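Long-range contact in isomaltodextranase (PDB 5AWO), which hydrolyses (1->6)-alpha-D-glucosidic linkages in polysaccharides such as dextran, releasing successive isomaltose units from the non-reducing chain ends: residues Ile54-Ala67 and Trp103-Arg117. Residues are numbered along the deposited sequence; the frame is centred on the assembly and turned at random.
Sequences IPENEWKVNIDWLA and WQHDWAYWANYLAAR
Trp-59 and Trp-110 meet edge-to-face between two neighbouring outer helices of the TIM barrel, 56-67 and 107-116, which run nearly parallel (23°) beside strands 39-42 and 120-124. NE1 of Trp-59 lies 3.3 Å from CD2 of Trp-110, over that ring's face, with the planes at 84°. Trp-103 reaches one face of Trp-59 with its CH2, and CD1 of Ile-63 lies over the opposite one. CB of Glu-56 sits over the Trp-103 five-membered ring in a CH-pi contact.

The carboxylate of Glu-56 accepts three N-H groups. With CG anti to the backbone N (chi1 -163°) and the chain extended beyond it, it reaches the turn before helix 107-116, where Glu-56 OE1 accepts from Gln-104 N (2.8 Å). Glu-56 OE2 takes two donors, His-105 N on its syn side and Trp-110 NE1 (2.9 Å) on its anti side. Trp-103 NE1 donates in its ring plane to Ile-54 O (3.2 Å). A leucine in place of Trp-103 would probably leave that carbonyl without its donor and open a gap beside Trp-59.

Farther along, Lys-60 NZ forms a salt bridge with Asp-64 OD2, and Arg-117 NE a longer one, its hydrogen bond weak, with Asp-64 OD1. The Tyr-113 hydroxyl accepts from Lys-60 NZ and donates to the syn lone pair of Asp-64 OD1, with Tyr-113 OH and Asp-64 OD1 2.5 Å apart.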
loop_
_atom_site.group_PDB
_atom_site.type_symbol
_atom_site.label_atom_id
_atom_site.label_comp_id
_atom_site.label_asym_id
_atom_site.label_seq_id
_atom_site.Cartn_x
_atom_site.Cartn_y
_atom_site.Cartn_z
ATOM N N ILE A 54 -25.224 8.001 -0.801
ATOM C CA ILE A 54 -25.442 8.639 0.499
ATOM C C ILE A 54 -26.165 9.980 0.285
ATOM O O ILE A 54 -25.714 10.809 -0.515
ATOM C CB ILE A 54 -24.146 8.808 1.317
ATOM C CG1 ILE A 54 -24.464 9.176 2.784
ATOM C CG2 ILE A 54 -23.200 9.811 0.673
ATOM C CD1 ILE A 54 -23.276 9.230 3.728
ATOM N N PRO A 55 -27.280 10.198 1.003
ATOM C CA PRO A 55 -27.847 11.549 0.980
ATOM C C PRO A 55 -26.916 12.618 1.508
ATOM O O PRO A 55 -26.105 12.378 2.393
ATOM C CB PRO A 55 -29.092 11.424 1.869
ATOM C CG PRO A 55 -29.465 9.996 1.812
ATOM C CD PRO A 55 -28.132 9.265 1.763
ATOM N N GLU A 56 -27.049 13.833 0.978
ATOM C CA GLU A 56 -26.172 14.897 1.357
ATOM C C GLU A 56 -26.235 15.188 2.853
ATOM O O GLU A 56 -25.217 15.488 3.442
ATOM C CB GLU A 56 -26.495 16.173 0.557
ATOM C CG GLU A 56 -25.399 17.212 0.591
ATOM C CD GLU A 56 -25.689 18.419 -0.290
ATOM O OE1 GLU A 56 -26.891 18.752 -0.412
ATOM O OE2 GLU A 56 -24.730 18.989 -0.846
ATOM N N ASN A 57 -27.435 15.151 3.456
ATOM C CA ASN A 57 -27.502 15.395 4.899
ATOM C C ASN A 57 -26.819 14.314 5.732
ATOM O O ASN A 57 -26.229 14.621 6.782
ATOM C CB ASN A 57 -28.927 15.559 5.422
ATOM C CG ASN A 57 -28.929 16.108 6.844
ATOM O OD1 ASN A 57 -28.380 17.176 7.092
ATOM N ND2 ASN A 57 -29.457 15.341 7.795
ATOM N N GLU A 58 -26.874 13.070 5.256
ATOM C CA GLU A 58 -26.159 11.980 5.944
ATOM C C GLU A 58 -24.654 12.146 5.827
ATOM O O GLU A 58 -23.919 11.927 6.789
ATOM C CB GLU A 58 -26.618 10.644 5.405
ATOM C CG GLU A 58 -27.987 10.296 5.948
ATOM C CD GLU A 58 -27.941 10.120 7.452
ATOM O OE1 GLU A 58 -27.529 9.051 7.899
ATOM O OE2 GLU A 58 -28.249 11.069 8.194
ATOM N N TRP A 59 -24.187 12.587 4.660
ATOM C CA TRP A 59 -22.792 12.966 4.494
ATOM C C TRP A 59 -22.375 14.063 5.485
ATOM O O TRP A 59 -21.346 13.964 6.149
ATOM C CB TRP A 59 -22.595 13.395 3.044
ATOM C CG TRP A 59 -21.360 14.132 2.632
ATOM C CD1 TRP A 59 -21.268 15.467 2.316
ATOM C CD2 TRP A 59 -20.052 13.582 2.368
ATOM N NE1 TRP A 59 -20.006 15.773 1.910
ATOM C CE2 TRP A 59 -19.236 14.632 1.900
ATOM C CE3 TRP A 59 -19.504 12.299 2.465
ATOM C CZ2 TRP A 59 -17.880 14.456 1.586
ATOM C CZ3 TRP A 59 -18.162 12.128 2.128
ATOM C CH2 TRP A 59 -17.371 13.176 1.703
ATOM N N LYS A 60 -23.216 15.106 5.597
ATOM C CA LYS A 60 -22.913 16.209 6.512
ATOM C C LYS A 60 -22.848 15.737 7.971
ATOM O O LYS A 60 -21.911 16.072 8.686
ATOM C CB LYS A 60 -23.961 17.326 6.374
ATOM C CG LYS A 60 -23.650 18.563 7.207
ATOM C CD LYS A 60 -24.767 19.588 7.109
ATOM C CE LYS A 60 -24.442 20.858 7.883
ATOM N NZ LYS A 60 -24.259 20.611 9.341
ATOM N N VAL A 61 -23.839 14.965 8.395
ATOM C CA VAL A 61 -23.898 14.545 9.795
ATOM C C VAL A 61 -22.705 13.630 10.114
ATOM O O VAL A 61 -22.073 13.759 11.158
ATOM C CB VAL A 61 -25.265 13.935 10.155
ATOM C CG1 VAL A 61 -25.291 13.440 11.587
ATOM C CG2 VAL A 61 -26.367 14.993 10.010
ATOM N N ASN A 62 -22.351 12.750 9.186
ATOM C CA ASN A 62 -21.124 11.961 9.386
ATOM C C ASN A 62 -19.872 12.808 9.484
ATOM O O ASN A 62 -19.027 12.587 10.359
ATOM C CB ASN A 62 -20.951 10.912 8.285
ATOM C CG ASN A 62 -21.848 9.704 8.485
ATOM O OD1 ASN A 62 -22.854 9.494 7.788
ATOM N ND2 ASN A 62 -21.517 8.923 9.484
ATOM N N ILE A 63 -19.738 13.812 8.607
ATOM C CA ILE A 63 -18.595 14.696 8.671
ATOM C C ILE A 63 -18.521 15.413 10.041
ATOM O O ILE A 63 -17.447 15.527 10.629
ATOM C CB ILE A 63 -18.590 15.752 7.544
ATOM C CG1 ILE A 63 -18.295 15.063 6.202
ATOM C CG2 ILE A 63 -17.598 16.873 7.830
ATOM C CD1 ILE A 63 -18.508 15.960 5.007
ATOM N N ASP A 64 -19.662 15.919 10.498
ATOM C CA ASP A 64 -19.690 16.647 11.776
ATOM C C ASP A 64 -19.302 15.721 12.936
ATOM O O ASP A 64 -18.566 16.119 13.834
ATOM C CB ASP A 64 -21.060 17.286 12.005
ATOM C CG ASP A 64 -21.356 18.426 11.031
ATOM O OD1 ASP A 64 -20.411 18.948 10.429
ATOM O OD2 ASP A 64 -22.556 18.781 10.904
ATOM N N TRP A 65 -19.753 14.476 12.862
ATOM C CA TRP A 65 -19.380 13.451 13.838
ATOM C C TRP A 65 -17.882 13.163 13.766
ATOM O O TRP A 65 -17.214 13.127 14.782
ATOM C CB TRP A 65 -20.216 12.192 13.616
ATOM C CG TRP A 65 -19.692 10.921 14.224
ATOM C CD1 TRP A 65 -19.578 10.609 15.553
ATOM C CD2 TRP A 65 -19.218 9.785 13.508
ATOM N NE1 TRP A 65 -19.084 9.344 15.698
ATOM C CE2 TRP A 65 -18.874 8.805 14.453
ATOM C CE3 TRP A 65 -19.101 9.479 12.145
ATOM C CZ2 TRP A 65 -18.376 7.565 14.086
ATOM C CZ3 TRP A 65 -18.613 8.237 11.782
ATOM C CH2 TRP A 65 -18.253 7.298 12.749
ATOM N N LEU A 66 -17.330 13.016 12.560
ATOM C CA LEU A 66 -15.908 12.792 12.427
ATOM C C LEU A 66 -15.122 13.965 12.975
ATOM O O LEU A 66 -14.117 13.799 13.651
ATOM C CB LEU A 66 -15.495 12.575 10.965
ATOM C CG LEU A 66 -16.046 11.294 10.343
ATOM C CD1 LEU A 66 -15.894 11.405 8.842
ATOM C CD2 LEU A 66 -15.347 10.064 10.891
ATOM N N ALA A 67 -15.562 15.187 12.663
ATOM C CA ALA A 67 -14.793 16.341 13.066
ATOM C C ALA A 67 -14.670 16.441 14.599
ATOM O O ALA A 67 -13.672 16.948 15.085
ATOM C CB ALA A 67 -15.420 17.606 12.514
ATOM N N TRP A 103 -27.686 16.463 -4.526
ATOM C CA TRP A 103 -26.884 17.305 -3.647
ATOM C C TRP A 103 -27.093 18.766 -4.055
ATOM O O TRP A 103 -27.142 19.079 -5.246
ATOM C CB TRP A 103 -25.405 16.912 -3.722
ATOM C CG TRP A 103 -25.087 15.665 -2.925
ATOM C CD1 TRP A 103 -25.908 14.616 -2.684
ATOM C CD2 TRP A 103 -23.867 15.401 -2.246
ATOM N NE1 TRP A 103 -25.278 13.704 -1.860
ATOM C CE2 TRP A 103 -24.018 14.160 -1.585
ATOM C CE3 TRP A 103 -22.659 16.088 -2.111
ATOM C CZ2 TRP A 103 -22.987 13.597 -0.827
ATOM C CZ3 TRP A 103 -21.644 15.526 -1.347
ATOM C CH2 TRP A 103 -21.820 14.278 -0.727
ATOM N N GLN A 104 -27.214 19.634 -3.058
ATOM C CA GLN A 104 -27.350 21.074 -3.276
ATOM C C GLN A 104 -26.019 21.785 -3.409
ATOM O O GLN A 104 -25.969 22.939 -3.868
ATOM C CB GLN A 104 -28.152 21.678 -2.122
ATOM C CG GLN A 104 -29.581 21.168 -2.059
ATOM C CD GLN A 104 -30.366 21.771 -0.900
ATOM O OE1 GLN A 104 -30.052 21.535 0.270
ATOM N NE2 GLN A 104 -31.395 22.552 -1.219
ATOM N N HIS A 105 -24.927 21.133 -3.004
ATOM C CA HIS A 105 -23.626 21.760 -3.008
ATOM C C HIS A 105 -22.654 20.931 -3.814
ATOM O O HIS A 105 -22.787 19.706 -3.846
ATOM C CB HIS A 105 -23.108 21.911 -1.589
ATOM C CG HIS A 105 -24.055 22.610 -0.668
ATOM N ND1 HIS A 105 -24.217 23.978 -0.681
ATOM C CD2 HIS A 105 -24.880 22.139 0.298
ATOM C CE1 HIS A 105 -25.115 24.319 0.226
ATOM N NE2 HIS A 105 -25.528 23.225 0.837
ATOM N N ASP A 106 -21.674 21.602 -4.416
ATOM C CA ASP A 106 -20.677 20.993 -5.272
ATOM C C ASP A 106 -19.444 20.517 -4.481
ATOM O O ASP A 106 -19.376 20.644 -3.246
ATOM C CB ASP A 106 -20.319 21.916 -6.477
ATOM C CG ASP A 106 -19.580 23.186 -6.089
ATOM O OD1 ASP A 106 -19.146 23.350 -4.932
ATOM O OD2 ASP A 106 -19.397 24.029 -7.002
ATOM N N TRP A 107 -18.482 19.936 -5.184
ATOM C CA TRP A 107 -17.305 19.390 -4.522
ATOM C C TRP A 107 -16.539 20.476 -3.767
ATOM O O TRP A 107 -16.030 20.235 -2.678
ATOM C CB TRP A 107 -16.375 18.744 -5.532
ATOM C CG TRP A 107 -16.862 17.463 -6.196
ATOM C CD1 TRP A 107 -17.055 17.249 -7.530
ATOM C CD2 TRP A 107 -17.101 16.202 -5.561
ATOM N NE1 TRP A 107 -17.453 15.956 -7.760
ATOM C CE2 TRP A 107 -17.481 15.292 -6.561
ATOM C CE3 TRP A 107 -17.069 15.764 -4.233
ATOM C CZ2 TRP A 107 -17.794 13.955 -6.279
ATOM C CZ3 TRP A 107 -17.380 14.437 -3.949
ATOM C CH2 TRP A 107 -17.755 13.560 -4.966
ATOM N N ALA A 108 -16.459 21.680 -4.348
ATOM C CA ALA A 108 -15.675 22.755 -3.719
ATOM C C ALA A 108 -16.299 23.174 -2.405
ATOM O O ALA A 108 -15.592 23.408 -1.426
ATOM C CB ALA A 108 -15.569 23.958 -4.645
ATOM N N TYR A 109 -17.615 23.283 -2.373
ATOM C CA TYR A 109 -18.310 23.594 -1.140
ATOM C C TYR A 109 -17.937 22.587 -0.056
ATOM O O TYR A 109 -17.610 22.967 1.075
ATOM C CB TYR A 109 -19.811 23.601 -1.320
ATOM C CG TYR A 109 -20.539 23.772 -0.012
ATOM C CD1 TYR A 109 -20.861 22.671 0.776
ATOM C CD2 TYR A 109 -20.901 25.038 0.454
ATOM C CE1 TYR A 109 -21.529 22.808 1.973
ATOM C CE2 TYR A 109 -21.565 25.188 1.666
ATOM C CZ TYR A 109 -21.877 24.068 2.427
ATOM O OH TYR A 109 -22.542 24.175 3.638
ATOM N N TRP A 110 -17.967 21.305 -0.407
ATOM C CA TRP A 110 -17.693 20.292 0.611
ATOM C C TRP A 110 -16.227 20.257 1.006
ATOM O O TRP A 110 -15.918 20.019 2.177
ATOM C CB TRP A 110 -18.233 18.921 0.183
ATOM C CG TRP A 110 -19.714 18.910 0.368
ATOM C CD1 TRP A 110 -20.667 18.847 -0.600
ATOM C CD2 TRP A 110 -20.424 19.062 1.611
ATOM N NE1 TRP A 110 -21.900 18.900 -0.052
ATOM C CE2 TRP A 110 -21.787 19.044 1.306
ATOM C CE3 TRP A 110 -20.032 19.182 2.952
ATOM C CZ2 TRP A 110 -22.781 19.162 2.285
ATOM C CZ3 TRP A 110 -21.027 19.303 3.929
ATOM C CH2 TRP A 110 -22.381 19.292 3.582
ATOM N N ALA A 111 -15.318 20.495 0.064
ATOM C CA ALA A 111 -13.907 20.587 0.402
ATOM C C ALA A 111 -13.651 21.757 1.371
ATOM O O ALA A 111 -12.849 21.642 2.287
ATOM C CB ALA A 111 -13.049 20.709 -0.840
ATOM N N ASN A 112 -14.333 22.883 1.175
ATOM C CA ASN A 112 -14.196 23.989 2.121
ATOM C C ASN A 112 -14.835 23.718 3.489
ATOM O O ASN A 112 -14.269 24.106 4.529
ATOM C CB ASN A 112 -14.761 25.278 1.534
ATOM C CG ASN A 112 -14.513 26.464 2.436
ATOM O OD1 ASN A 112 -13.375 26.890 2.601
ATOM N ND2 ASN A 112 -15.568 26.967 3.069
ATOM N N TYR A 113 -16.003 23.071 3.505
ATOM C CA TYR A 113 -16.695 22.702 4.736
ATOM C C TYR A 113 -15.761 21.789 5.543
ATOM O O TYR A 113 -15.576 21.969 6.750
ATOM C CB TYR A 113 -18.023 21.998 4.399
ATOM C CG TYR A 113 -18.911 21.633 5.572
ATOM C CD1 TYR A 113 -18.663 20.490 6.336
ATOM C CD2 TYR A 113 -20.016 22.424 5.924
ATOM C CE1 TYR A 113 -19.482 20.150 7.401
ATOM C CE2 TYR A 113 -20.827 22.101 6.992
ATOM C CZ TYR A 113 -20.550 20.970 7.741
ATOM O OH TYR A 113 -21.371 20.648 8.804
ATOM N N LEU A 114 -15.160 20.813 4.861
ATOM C CA LEU A 114 -14.159 19.938 5.497
ATOM C C LEU A 114 -12.942 20.727 6.007
ATOM O O LEU A 114 -12.490 20.540 7.142
ATOM C CB LEU A 114 -13.749 18.807 4.524
ATOM C CG LEU A 114 -14.788 17.689 4.360
ATOM C CD1 LEU A 114 -14.693 16.968 3.020
ATOM C CD2 LEU A 114 -14.694 16.684 5.499
ATOM N N ALA A 115 -12.424 21.641 5.199
ATOM C CA ALA A 115 -11.289 22.481 5.602
ATOM C C ALA A 115 -11.573 23.253 6.894
ATOM O O ALA A 115 -10.703 23.331 7.777
ATOM C CB ALA A 115 -10.935 23.443 4.487
ATOM N N ALA A 116 -12.799 23.744 7.043
ATOM C CA ALA A 116 -13.157 24.510 8.265
ATOM C C ALA A 116 -13.105 23.623 9.503
ATOM O O ALA A 116 -12.991 24.107 10.648
ATOM C CB ALA A 116 -14.539 25.147 8.127
ATOM N N ARG A 117 -13.190 22.310 9.270
ATOM C CA ARG A 117 -13.157 21.318 10.336
ATOM C C ARG A 117 -11.823 20.547 10.387
ATOM O O ARG A 117 -11.764 19.474 10.986
ATOM C CB ARG A 117 -14.359 20.388 10.181
ATOM C CG ARG A 117 -15.663 21.117 10.458
ATOM C CD ARG A 117 -16.916 20.491 9.877
ATOM N NE ARG A 117 -18.095 21.304 10.195
ATOM C CZ ARG A 117 -18.396 22.477 9.625
ATOM N NH1 ARG A 117 -17.629 23.001 8.685
ATOM N NH2 ARG A 117 -19.497 23.130 9.996
HETATM O O HOH W 1 -27.664 20.646 1.515
HETATM O O HOH W 2 -18.932 20.477 12.718
HETATM O O HOH W 3 -12.100 18.727 13.675
#